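Local coordinates for Gp15 protein (Listeria phage PSA, PDB 6R5W) that serves as the homotrimeric receptor binding protein of the phage and so recognises the surface of its Listeria host, at the interface of chains A and B. Sequence-based numbering; all coordinates share one arbitrary frame. Chains: chain A/B, Gp15 protein.

The interface of chains A and B. Residues chain A 75-76, 95; chain B 119-121.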
ATOM      1  N   GLN A  75      22.508   6.829  18.522  1.00 44.39           N
ATOM      2  CA  GLN A  75      22.304   5.893  17.416  1.00 56.32           C
ATOM      3  C   GLN A  75      22.068   6.711  16.154  1.00 47.78           C
ATOM      4  O   GLN A  75      21.456   7.780  16.246  1.00 44.69           O
ATOM      5  CB  GLN A  75      21.109   4.969  17.691  1.00 53.10           C
ATOM      6  CG  GLN A  75      21.286   4.072  18.920  1.00 57.78           C
ATOM      7  CD  GLN A  75      22.458   3.111  18.775  1.00 63.35           C
ATOM      8  OE1 GLN A  75      22.602   2.434  17.748  1.00 59.75           O
ATOM      9  NE2 GLN A  75      23.308   3.054  19.813  1.00 62.67           N
ATOM     10  N   PRO A  76      22.526   6.248  14.977  1.00 51.27           N
ATOM     11  CA  PRO A  76      22.312   7.040  13.746  1.00 43.54           C
ATOM     12  C   PRO A  76      20.866   7.479  13.632  1.00 39.67           C
ATOM     13  O   PRO A  76      19.928   6.735  13.940  1.00 43.00           O
ATOM     14  CB  PRO A  76      22.705   6.092  12.605  1.00 53.10           C
ATOM     15  CG  PRO A  76      23.714   5.120  13.258  1.00 54.66           C
ATOM     16  CD  PRO A  76      23.176   4.939  14.690  1.00 55.38           C
ATOM     17  N   ILE A  95      18.441   7.666  18.612  1.00 29.34           N
ATOM     18  CA  ILE A  95      18.523   8.071  19.999  1.00 29.16           C
ATOM     19  C   ILE A  95      19.518   9.213  20.073  1.00 34.45           C
ATOM     20  O   ILE A  95      20.609   9.121  19.494  1.00 33.54           O
ATOM     21  CB  ILE A  95      18.969   6.929  20.909  1.00 34.03           C
ATOM     22  CG1 ILE A  95      17.986   5.733  20.825  1.00 31.95           C
ATOM     23  CG2 ILE A  95      19.109   7.372  22.404  1.00 31.65           C
ATOM     24  CD1 ILE A  95      18.483   4.505  21.607  1.00 35.33           C
TER
ATOM     25  N   SER B 119      20.544  -0.884  14.922  1.00 41.28           N
ATOM     26  CA  SER B 119      21.832  -1.406  15.428  1.00 39.80           C
ATOM     27  C   SER B 119      21.855  -1.531  16.939  1.00 41.19           C
ATOM     28  O   SER B 119      22.784  -2.103  17.488  1.00 41.74           O
ATOM     29  CB  SER B 119      22.997  -0.499  14.950  1.00 44.03           C
ATOM     30  OG  SER B 119      22.730   0.860  15.211  1.00 56.69           O
ATOM     31  N   TRP B 120      20.858  -1.002  17.640  1.00 34.23           N
ATOM     32  CA  TRP B 120      20.720  -1.142  19.061  1.00 33.95           C
ATOM     33  C   TRP B 120      19.225  -1.045  19.360  1.00 34.31           C
ATOM     34  O   TRP B 120      18.405  -0.997  18.445  1.00 41.10           O
ATOM     35  CB  TRP B 120      21.575  -0.060  19.764  1.00 43.31           C
ATOM     36  CG  TRP B 120      21.859  -0.362  21.194  1.00 44.54           C
ATOM     37  CD1 TRP B 120      22.730  -1.302  21.683  1.00 43.40           C
ATOM     38  CD2 TRP B 120      21.280   0.288  22.349  1.00 41.55           C
ATOM     39  NE1 TRP B 120      22.723  -1.273  23.065  1.00 43.63           N
ATOM     40  CE2 TRP B 120      21.846  -0.305  23.493  1.00 41.35           C
ATOM     41  CE3 TRP B 120      20.361   1.335  22.515  1.00 39.53           C
ATOM     42  CZ2 TRP B 120      21.501   0.079  24.778  1.00 40.36           C
ATOM     43  CZ3 TRP B 120      20.006   1.695  23.794  1.00 37.24           C
ATOM     44  CH2 TRP B 120      20.586   1.092  24.914  1.00 41.33           C
ATOM     45  N   ASN B 121      18.880  -1.014  20.624  1.00 31.62           N
ATOM     46  CA  ASN B 121      17.501  -0.978  21.025  1.00 32.44           C
ATOM     47  C   ASN B 121      16.784   0.237  20.438  1.00 35.45           C
ATOM     48  O   ASN B 121      17.374   1.305  20.247  1.00 33.29           O
ATOM     49  CB  ASN B 121      17.384  -0.933  22.542  1.00 35.88           C
ATOM     50  CG  ASN B 121      17.917  -2.188  23.196  1.00 41.00           C
ATOM     51  OD1 ASN B 121      17.344  -3.257  23.054  1.00 36.26           O
ATOM     52  ND2 ASN B 121      19.033  -2.046  23.869  1.00 42.61           N
TER
HETATM   53  O   HOH W   1      19.828   1.563  16.296  1.00 45.17           O
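The amide of A:Gln75 lies against the base of B:Trp120, its CD 3.4 Å from the methylene CB of the tryptophan. The two side chains cross at about a right angle, and the amide plane is tilted by 26° from that of the ring. The amide nitrogen NE2 also rests on CB and approaches the indole at CG, so the amide packs on the CB methylene and beside the start of the ring, not over it. Farther along the indole, the CD1 methyl of A:Ile95 touches the six-membered ring of B:Trp120 at CZ3 and at CE3 (3.8 Å to the latter), and also meets the backbone O of B:Asn121. Within chain B, ND2 of B:Asn121 sits over the centre of the indole, 3.3 Å above its plane, and should help to fix the ring's rotation.

Toward the rim, the amide oxygen OE1 of A:Gln75 accepts a hydrogen bond of 3.0 Å from the hydroxyl OG of B:Ser119, the donor lying almost in line with the C=O (175°). The serine hydroxyl stands between its own backbone N and carbonyl carbon (chi1 50°), pointing to chain A. Water 1 links OE1 to the backbone N of B:Ser119 and of B:Trp120, while A:Pro76 CD only borders the hydroxyl.

This small patch is one part of the contact between neighbouring β-rich C-terminal domains of the trimer, beyond the long helices: A:Gln75 directly precedes strand 76-84, A:Ile95 belongs to strand 87-97, and the chain B residues form a loop before strand 122-127.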